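Long-range contacts in NAD-dependent epimerase/dehydratase (Methanobrevibacter ruminantium, PDB 6DNT), which probably interconverts UDP-N-acetylglucosamine and its 4-epimer with the help of bound NAD, and also binds the bacterial cell-wall intermediate UDP-N-acetylmuramic acid: residues Lys98-Lys103 with Ile138-Asn143; Leu165-Asn170 with Asn266-Val271; Asp246-Lys251 with Val271-Ser276. One frame throughout, in Å; residues are numbered along the deposited sequence.

Contact 1 (Lys98-Lys103 with Ile138-Asn143); sequences KILKDK and IACKNN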
loop_
_atom_site.group_PDB
_atom_site.type_symbol
_atom_site.label_atom_id
_atom_site.label_comp_id
_atom_site.label_asym_id
_atom_site.label_seq_id
_atom_site.Cartn_x
_atom_site.Cartn_y
_atom_site.Cartn_z
ATOM N N LYS A 98 19.322 -16.596 -0.187
ATOM C CA LYS A 98 19.979 -17.860 0.215
ATOM C C LYS A 98 19.140 -18.704 1.179
ATOM O O LYS A 98 18.974 -19.904 0.981
ATOM C CB LYS A 98 21.334 -17.532 0.852
ATOM C CG LYS A 98 22.222 -18.721 1.182
ATOM C CD LYS A 98 23.432 -18.267 1.994
ATOM C CE LYS A 98 24.314 -19.435 2.389
ATOM N NZ LYS A 98 25.026 -20.006 1.215
ATOM N N ILE A 99 18.584 -18.077 2.210
ATOM C CA ILE A 99 17.807 -18.800 3.225
ATOM C C ILE A 99 16.581 -19.493 2.621
ATOM O O ILE A 99 16.244 -20.609 3.001
ATOM C CB ILE A 99 17.393 -17.869 4.394
ATOM C CG1 ILE A 99 18.629 -17.333 5.132
ATOM C CG2 ILE A 99 16.468 -18.580 5.390
ATOM C CD1 ILE A 99 18.379 -16.047 5.891
ATOM N N LEU A 100 15.941 -18.855 1.641
ATOM C CA LEU A 100 14.734 -19.424 1.055
ATOM C C LEU A 100 14.975 -20.476 -0.039
ATOM O O LEU A 100 14.006 -21.047 -0.542
ATOM C CB LEU A 100 13.795 -18.319 0.553
ATOM C CG LEU A 100 12.821 -17.754 1.595
ATOM C CD1 LEU A 100 13.518 -17.238 2.846
ATOM C CD2 LEU A 100 12.014 -16.653 0.929
ATOM N N LYS A 101 16.234 -20.755 -0.395
ATOM C CA LYS A 101 16.529 -21.808 -1.388
ATOM C C LYS A 101 16.011 -23.143 -0.872
ATOM O O LYS A 101 16.264 -23.504 0.271
ATOM C CB LYS A 101 18.034 -21.910 -1.671
ATOM C CG LYS A 101 18.392 -22.874 -2.804
ATOM C CD LYS A 101 19.904 -23.023 -2.982
ATOM C CE LYS A 101 20.449 -24.313 -2.382
ATOM N NZ LYS A 101 21.927 -24.407 -2.548
ATOM N N ASP A 102 15.248 -23.844 -1.702
ATOM C CA ASP A 102 14.712 -25.173 -1.370
ATOM C C ASP A 102 13.735 -25.209 -0.179
ATOM O O ASP A 102 13.478 -26.274 0.389
ATOM C CB ASP A 102 15.853 -26.194 -1.166
ATOM C CG ASP A 102 16.747 -26.342 -2.402
ATOM O OD1 ASP A 102 16.221 -26.385 -3.538
ATOM O OD2 ASP A 102 17.980 -26.426 -2.227
ATOM N N LYS A 103 13.166 -24.062 0.186
ATOM C CA LYS A 103 12.080 -24.043 1.162
ATOM C C LYS A 103 10.752 -24.213 0.435
ATOM O O LYS A 103 10.628 -23.825 -0.716
ATOM C CB LYS A 103 12.107 -22.740 1.956
ATOM C CG LYS A 103 13.390 -22.524 2.730
ATOM C CD LYS A 103 13.570 -23.529 3.866
ATOM C CE LYS A 103 14.708 -23.112 4.791
ATOM N NZ LYS A 103 16.043 -23.241 4.141
ATOM N N ILE A 138 10.394 -10.787 -2.641
ATOM C CA ILE A 138 11.319 -10.903 -3.786
ATOM C C ILE A 138 12.082 -12.228 -3.706
ATOM O O ILE A 138 12.157 -12.982 -4.678
ATOM C CB ILE A 138 12.285 -9.700 -3.850
ATOM C CG1 ILE A 138 11.512 -8.423 -4.230
ATOM C CG2 ILE A 138 13.406 -9.963 -4.855
ATOM C CD1 ILE A 138 12.266 -7.134 -3.933
ATOM N N ALA A 139 12.616 -12.527 -2.529
ATOM C CA ALA A 139 13.276 -13.813 -2.321
ATOM C C ALA A 139 12.318 -14.996 -2.489
ATOM O O ALA A 139 12.747 -16.054 -2.938
ATOM C CB ALA A 139 13.943 -13.851 -0.959
ATOM N N CYS A 140 11.036 -14.842 -2.126
ATOM C CA CYS A 140 10.049 -15.904 -2.334
ATOM C C CYS A 140 9.882 -16.211 -3.819
ATOM O O CYS A 140 9.952 -17.379 -4.227
ATOM C CB CYS A 140 8.681 -15.549 -1.757
ATOM S SG CYS A 140 8.593 -15.555 0.052
ATOM N N LYS A 141 9.660 -15.171 -4.624
ATOM C CA LYS A 141 9.408 -15.405 -6.046
ATOM C C LYS A 141 10.675 -15.875 -6.760
ATOM O O LYS A 141 10.588 -16.735 -7.647
ATOM C CB LYS A 141 8.704 -14.217 -6.734
ATOM C CG LYS A 141 9.483 -12.922 -6.865
ATOM C CD LYS A 141 10.328 -12.866 -8.124
ATOM C CE LYS A 141 10.982 -11.499 -8.283
ATOM N NZ LYS A 141 11.923 -11.458 -9.436
ATOM N N ASN A 142 11.835 -15.386 -6.348
ATOM C CA ASN A 142 13.099 -15.837 -6.957
ATOM C C ASN A 142 13.402 -17.291 -6.640
ATOM O O ASN A 142 14.052 -17.964 -7.436
ATOM C CB ASN A 142 14.280 -14.977 -6.535
ATOM C CG ASN A 142 14.268 -13.600 -7.170
ATOM O OD1 ASN A 142 13.691 -13.385 -8.238
ATOM N ND2 ASN A 142 14.929 -12.672 -6.527
ATOM N N ASN A 143 12.919 -17.779 -5.500
ATOM C CA ASN A 143 13.124 -19.176 -5.119
ATOM C C ASN A 143 11.961 -20.115 -5.433
ATOM O O ASN A 143 12.005 -21.267 -5.024
ATOM C CB ASN A 143 13.492 -19.258 -3.634
ATOM C CG ASN A 143 14.893 -18.788 -3.370
ATOM O OD1 ASN A 143 15.871 -19.454 -3.717
ATOM N ND2 ASN A 143 15.008 -17.647 -2.713
HETATM O O HOH W 1 15.065 -22.690 -4.461
HETATM O O HOH W 2 12.462 -23.012 -2.515
#
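Leu100 and Asn143 carry this contact, the first just past the short helix 96-99, the second where helix 122-142 runs out. Leu100 points its CB toward the end of the longer helix, and its CD2 methyl lands beside the last turn, 3.7 Å from SG of Cys140 and 3.9 Å from CB of Ala139. The amide of Asn143 lies against the backbone of Leu100 and Lys101: its ND2 comes within 3.5 Å of CB of Leu100, its OD1 within 3.4 Å of CA of Lys101. The amide is held by its own helix. With CG beside its own backbone N (chi1 -73°), ND2 curls back to donate to O of Ala139 at 2.8 Å, while N of Asn143 reaches the same oxygen from the other face. The setting is the outer part of the NAD-binding Rossmann domain, beside the inner strand 38-42, where Leu100 also packs on Val40. Asn143 ND2 additionally donates to the carbonyl of Glu97, so one amide group holds both helix ends. Lys101 is the second residue of a type II turn from Leu100 to Lys103, and a water lies 2.7 Å from O of Lys103 and 3.1 Å from O of Asn143.

Contact 2 (Leu165-Asn170 with Asn266-Val271); sequences LKESEN and NGVINV
The buried carboxylate of Glu167 fastens a loop to Asn270 on a strand of the Rossmann-type sheet. The loop, residues 165-170, lies between strand 147-153 and helix 176-195 of this extended short-chain dehydrogenase/reductase fold; the strand, 267-271, pairs in parallel with strand 199-208. Glu167 sits in the type I turn from Lys166 to Glu169 and sends its side chain toward the strand. Its CB passes CG1 of Val268 at 4.1 Å, and CG then runs over the carbonyl oxygen of Val268. From there the chain bends at chi2 (91°), which swings the carboxylate across to Asn270. The carboxylate and the Asn270 amide come from opposite directions and stack with their planes 13° apart, CD lying 3.6 Å from ND2 of Asn270. The amide is anchored at both ends: OD1 is hydrogen-bonded to the hydroxyl of Tyr157, and ND2 to the carbonyl of Asp312. The same ND2 makes a weak, strongly bent bond to O of Leu165, at 2.9 Å, so the amide also touches the loop directly. The other carboxylate oxygen of Glu167, OE1, takes a hydrogen bond from Asn315, while the carbonyl of Glu167 is held by Arg203 of strand 199-208. Loop, strand and the chain around 312-315 are thereby joined through two flat polar groups. A water lies 2.9 Å from OE2 of Glu167 and 3.0 Å from O of Asn270, linking the two residues. The main polar link is almost perfectly straight: N of Asn270 donates to OE2 of Glu167 at 2.8 Å with an angle of 178°, meeting the anti lone pair, on the side turned away from OE1.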
loop_
_atom_site.group_PDB
_atom_site.type_symbol
_atom_site.label_atom_id
_atom_site.label_comp_id
_atom_site.label_asym_id
_atom_site.label_seq_id
_atom_site.Cartn_x
_atom_site.Cartn_y
_atom_site.Cartn_z
ATOM N N LEU A 165 -17.841 -7.516 8.526
ATOM C CA LEU A 165 -16.967 -6.953 7.490
ATOM C C LEU A 165 -16.528 -8.006 6.499
ATOM O O LEU A 165 -15.903 -8.994 6.869
ATOM C CB LEU A 165 -15.720 -6.318 8.104
ATOM C CG LEU A 165 -16.007 -5.131 9.019
ATOM C CD1 LEU A 165 -14.810 -4.831 9.903
ATOM C CD2 LEU A 165 -16.414 -3.917 8.197
ATOM N N LYS A 166 -16.859 -7.784 5.234
ATOM C CA LYS A 166 -16.456 -8.684 4.170
ATOM C C LYS A 166 -15.090 -8.260 3.651
ATOM O O LYS A 166 -14.738 -7.084 3.705
ATOM C CB LYS A 166 -17.485 -8.667 3.048
ATOM C CG LYS A 166 -18.838 -9.199 3.482
ATOM C CD LYS A 166 -19.807 -9.318 2.314
ATOM C CE LYS A 166 -20.284 -7.968 1.806
ATOM N NZ LYS A 166 -20.996 -7.161 2.844
ATOM N N GLU A 167 -14.336 -9.218 3.121
ATOM C CA GLU A 167 -12.994 -8.935 2.602
ATOM C C GLU A 167 -13.009 -7.951 1.443
ATOM O O GLU A 167 -12.026 -7.262 1.214
ATOM C CB GLU A 167 -12.277 -10.218 2.170
ATOM C CG GLU A 167 -11.917 -11.156 3.318
ATOM C CD GLU A 167 -12.985 -12.192 3.641
ATOM O OE1 GLU A 167 -14.145 -12.083 3.149
ATOM O OE2 GLU A 167 -12.661 -13.124 4.409
ATOM N N SER A 168 -14.124 -7.876 0.729
ATOM C CA SER A 168 -14.293 -6.936 -0.382
ATOM C C SER A 168 -14.411 -5.459 -0.004
ATOM O O SER A 168 -14.412 -4.612 -0.888
ATOM C CB SER A 168 -15.522 -7.347 -1.207
ATOM O OG SER A 168 -16.671 -7.436 -0.379
ATOM N N GLU A 169 -14.550 -5.128 1.285
ATOM C CA GLU A 169 -14.557 -3.731 1.699
ATOM C C GLU A 169 -13.252 -3.035 1.278
ATOM O O GLU A 169 -12.186 -3.660 1.238
ATOM C CB GLU A 169 -14.770 -3.594 3.213
ATOM C CG GLU A 169 -16.128 -4.070 3.735
ATOM C CD GLU A 169 -17.312 -3.243 3.242
ATOM O OE1 GLU A 169 -17.236 -2.002 3.222
ATOM O OE2 GLU A 169 -18.334 -3.855 2.884
ATOM N N ASN A 170 -13.350 -1.756 0.943
ATOM C CA ASN A 170 -12.179 -0.946 0.647
ATOM C C ASN A 170 -11.322 -0.771 1.894
ATOM O O ASN A 170 -11.802 -0.879 3.023
ATOM C CB ASN A 170 -12.586 0.436 0.136
ATOM C CG ASN A 170 -13.089 0.407 -1.295
ATOM O OD1 ASN A 170 -14.172 0.896 -1.587
ATOM N ND2 ASN A 170 -12.292 -0.144 -2.195
ATOM N N ASN A 266 -5.715 -18.541 -3.569
ATOM C CA ASN A 266 -4.888 -17.329 -3.460
ATOM C C ASN A 266 -5.777 -16.144 -3.182
ATOM O O ASN A 266 -6.767 -15.940 -3.876
ATOM C CB ASN A 266 -4.117 -17.055 -4.744
ATOM C CG ASN A 266 -3.136 -18.142 -5.055
ATOM O OD1 ASN A 266 -2.229 -18.403 -4.272
ATOM N ND2 ASN A 266 -3.333 -18.822 -6.188
ATOM N N GLY A 267 -5.420 -15.329 -2.192
ATOM C CA GLY A 267 -6.218 -14.139 -1.901
ATOM C C GLY A 267 -6.185 -13.786 -0.435
ATOM O O GLY A 267 -5.243 -14.148 0.272
ATOM N N VAL A 268 -7.233 -13.101 0.005
ATOM C CA VAL A 268 -7.289 -12.516 1.352
ATOM C C VAL A 268 -8.488 -13.096 2.092
ATOM O O VAL A 268 -9.565 -13.238 1.502
ATOM C CB VAL A 268 -7.301 -10.964 1.320
ATOM C CG1 VAL A 268 -8.486 -10.397 0.545
ATOM C CG2 VAL A 268 -7.278 -10.387 2.728
ATOM N N ILE A 269 -8.288 -13.465 3.360
ATOM C CA ILE A 269 -9.330 -14.112 4.170
ATOM C C ILE A 269 -9.307 -13.523 5.581
ATOM O O ILE A 269 -8.251 -13.418 6.182
ATOM C CB ILE A 269 -9.101 -15.639 4.284
ATOM C CG1 ILE A 269 -9.057 -16.306 2.904
ATOM C CG2 ILE A 269 -10.183 -16.289 5.129
ATOM C CD1 ILE A 269 -8.582 -17.745 2.955
ATOM N N ASN A 270 -10.474 -13.145 6.096
ATOM C CA ASN A 270 -10.622 -12.761 7.512
ATOM C C ASN A 270 -10.455 -13.984 8.412
ATOM O O ASN A 270 -11.003 -15.050 8.114
ATOM C CB ASN A 270 -12.017 -12.201 7.798
ATOM C CG ASN A 270 -12.270 -10.866 7.152
ATOM O OD1 ASN A 270 -11.366 -10.066 6.959
ATOM N ND2 ASN A 270 -13.536 -10.597 6.848
ATOM N N VAL A 271 -9.740 -13.848 9.523
ATOM C CA VAL A 271 -9.659 -14.930 10.498
ATOM C C VAL A 271 -10.188 -14.420 11.831
ATOM O O VAL A 271 -9.591 -13.557 12.470
ATOM C CB VAL A 271 -8.243 -15.529 10.653
ATOM C CG1 VAL A 271 -8.330 -16.862 11.400
ATOM C CG2 VAL A 271 -7.614 -15.747 9.291
HETATM O O HOH W 3 -13.239 -15.287 6.194
#

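Contact 3 (Asp246-Lys251 with Val271-Ser276); sequences DFIYVK and VALGKS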
loop_
_atom_site.group_PDB
_atom_site.type_symbol
_atom_site.label_atom_id
_atom_site.label_comp_id
_atom_site.label_asym_id
_atom_site.label_seq_id
_atom_site.Cartn_x
_atom_site.Cartn_y
_atom_site.Cartn_z
ATOM N N ASP A 246 -14.215 -9.010 17.932
ATOM C CA ASP A 246 -14.307 -10.370 17.441
ATOM C C ASP A 246 -12.993 -11.045 17.849
ATOM O O ASP A 246 -11.966 -10.927 17.153
ATOM C CB ASP A 246 -14.481 -10.329 15.921
ATOM C CG ASP A 246 -14.990 -11.631 15.324
ATOM O OD1 ASP A 246 -14.774 -12.733 15.898
ATOM O OD2 ASP A 246 -15.586 -11.551 14.219
ATOM N N PHE A 247 -13.010 -11.691 19.012
ATOM C CA PHE A 247 -11.807 -12.322 19.568
ATOM C C PHE A 247 -11.592 -13.687 18.952
ATOM O O PHE A 247 -12.543 -14.422 18.676
ATOM C CB PHE A 247 -11.899 -12.453 21.095
ATOM C CG PHE A 247 -11.886 -11.141 21.815
ATOM C CD1 PHE A 247 -10.703 -10.434 21.983
ATOM C CD2 PHE A 247 -13.063 -10.580 22.315
ATOM C CE1 PHE A 247 -10.676 -9.225 22.646
ATOM C CE2 PHE A 247 -13.037 -9.359 22.971
ATOM C CZ PHE A 247 -11.845 -8.685 23.152
ATOM N N ILE A 248 -10.325 -14.038 18.753
ATOM C CA ILE A 248 -9.949 -15.295 18.102
ATOM C C ILE A 248 -8.685 -15.844 18.766
ATOM O O ILE A 248 -7.707 -15.136 18.972
ATOM C CB ILE A 248 -9.797 -15.093 16.568
ATOM C CG1 ILE A 248 -9.405 -16.384 15.854
ATOM C CG2 ILE A 248 -8.805 -13.994 16.229
ATOM C CD1 ILE A 248 -10.482 -17.429 15.850
ATOM N N TYR A 249 -8.728 -17.113 19.147
ATOM C CA TYR A 249 -7.643 -17.714 19.905
ATOM C C TYR A 249 -6.417 -17.969 19.037
ATOM O O TYR A 249 -6.544 -18.345 17.863
ATOM C CB TYR A 249 -8.124 -19.036 20.510
ATOM C CG TYR A 249 -7.222 -19.658 21.555
ATOM C CD1 TYR A 249 -6.743 -18.913 22.638
ATOM C CD2 TYR A 249 -6.899 -21.016 21.504
ATOM C CE1 TYR A 249 -5.946 -19.485 23.613
ATOM C CE2 TYR A 249 -6.102 -21.597 22.484
ATOM C CZ TYR A 249 -5.637 -20.827 23.536
ATOM O OH TYR A 249 -4.843 -21.361 24.523
ATOM N N VAL A 250 -5.243 -17.765 19.628
ATOM C CA VAL A 250 -3.972 -17.863 18.905
ATOM C C VAL A 250 -3.757 -19.245 18.269
ATOM O O VAL A 250 -3.161 -19.328 17.181
ATOM C CB VAL A 250 -2.772 -17.478 19.793
ATOM C CG1 VAL A 250 -2.558 -18.484 20.932
ATOM C CG2 VAL A 250 -1.496 -17.308 18.951
ATOM N N LYS A 251 -4.234 -20.315 18.911
ATOM C CA LYS A 251 -4.082 -21.651 18.307
ATOM C C LYS A 251 -4.972 -21.844 17.094
ATOM O O LYS A 251 -4.626 -22.611 16.193
ATOM C CB LYS A 251 -4.248 -22.770 19.341
ATOM C CG LYS A 251 -3.161 -22.683 20.388
ATOM C CD LYS A 251 -3.133 -23.895 21.288
ATOM C CE LYS A 251 -2.236 -23.628 22.483
ATOM N NZ LYS A 251 -2.211 -24.803 23.392
ATOM N N VAL A 271 -9.740 -13.848 9.523
ATOM C CA VAL A 271 -9.659 -14.930 10.498
ATOM C C VAL A 271 -10.188 -14.420 11.831
ATOM O O VAL A 271 -9.591 -13.557 12.470
ATOM C CB VAL A 271 -8.243 -15.529 10.653
ATOM C CG1 VAL A 271 -8.330 -16.862 11.400
ATOM C CG2 VAL A 271 -7.614 -15.747 9.291
ATOM N N ALA A 272 -11.339 -14.967 12.222
ATOM C CA ALA A 272 -12.081 -14.536 13.391
ATOM C C ALA A 272 -13.173 -15.577 13.639
ATOM O O ALA A 272 -13.197 -16.593 12.947
ATOM C CB ALA A 272 -12.703 -13.176 13.134
ATOM N N LEU A 273 -14.078 -15.311 14.586
ATOM C CA LEU A 273 -15.257 -16.174 14.783
ATOM C C LEU A 273 -16.550 -15.639 14.178
ATOM O O LEU A 273 -17.514 -16.390 14.051
ATOM C CB LEU A 273 -15.469 -16.441 16.267
ATOM C CG LEU A 273 -14.371 -17.184 17.008
ATOM C CD1 LEU A 273 -14.846 -17.584 18.399
ATOM C CD2 LEU A 273 -13.932 -18.420 16.241
ATOM N N GLY A 274 -16.562 -14.380 13.756
ATOM C CA GLY A 274 -17.785 -13.736 13.302
ATOM C C GLY A 274 -18.782 -13.535 14.433
ATOM O O GLY A 274 -19.980 -13.532 14.201
ATOM N N LYS A 275 -18.267 -13.353 15.647
ATOM C CA LYS A 275 -19.077 -13.103 16.838
ATOM C C LYS A 275 -18.526 -11.899 17.573
ATOM O O LYS A 275 -17.326 -11.656 17.528
ATOM C CB LYS A 275 -19.063 -14.323 17.762
ATOM C CG LYS A 275 -19.649 -15.567 17.122
ATOM C CD LYS A 275 -20.221 -16.528 18.151
ATOM C CE LYS A 275 -19.163 -17.038 19.112
ATOM N NZ LYS A 275 -19.708 -18.108 19.991
ATOM N N SER A 276 -19.411 -11.143 18.217
ATOM C CA SER A 276 -19.051 -9.952 18.969
ATOM C C SER A 276 -19.031 -10.265 20.442
ATOM O O SER A 276 -19.866 -11.045 20.927
ATOM C CB SER A 276 -20.106 -8.854 18.759
ATOM O OG SER A 276 -20.223 -8.501 17.401
HETATM O O HOH W 4 -15.780 -12.117 20.330
#
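Asp246 uses its carboxylate to gather the backbone of the loop that follows strand 267-271. N of Leu273 donates to OD1 at 3.0 Å, with an angle of 147°, arriving on the syn side and 29° out of the carboxylate plane. The next amide, N of Gly274, straddles both oxygens with weak bonds, the nearer being OD2 at 3.0 Å. OD2 has a further donor in the backbone N of Ala311, so the loop and a more distant part of the chain share one carboxylate. What takes the group there is an extended first torsion, CG lying opposite the backbone N (chi1 -163°). Gly274 itself adopts a positive phi as the chain turns around the acid. The return path brings O of Lys275 to CA of Asp246, a C-H...O contact at 3.3 Å; the same oxygen lies 3.2 Å from OD1 of Asp246, where both atoms are acceptors and no bond forms. A water joins this carbonyl to N of Phe247. Beyond these polar links Ile248 points its CB toward the loop; its CD1 meets CD2 of Leu273 at 3.6 Å, the two side chains running at a slant to each other. CB of Ala272 fills in against the carboxylate, 3.5 Å from OD1 of Asp246, while its carbonyl oxygen is buried without a polar partner. Ile248 also lies close to Val207, an NAD-binding residue, and Phe247 stands near the bound UDP-N-acetylmuramic acid. This is consistent with a place beside the active-site cleft of an extended SDR enzyme, where the cofactor-binding sheet adjoins the sugar-nucleotide pocket.

In the fold
Following the chain from the N terminus, contact 1 closes first, bringing the end of helix 122-142 back to the turn after helix 96-99, at the outer part of the nucleotide-binding half. Contact 2 opens only later: the loop at 165-170 waits nearly a hundred residues for strand 267-271. Within that span residues 246-251 begin contact 3, which closes a short strand-helix-strand excursion through helix 250-262. Contacts 2 and 3 therefore cross, and they share Val271, where the strand passes into the loop; their centres are about 15 Å apart, and both reach the same sheet. Contact 1 is separate, its centre about 32 Å from that of contact 3, across the chain's middle.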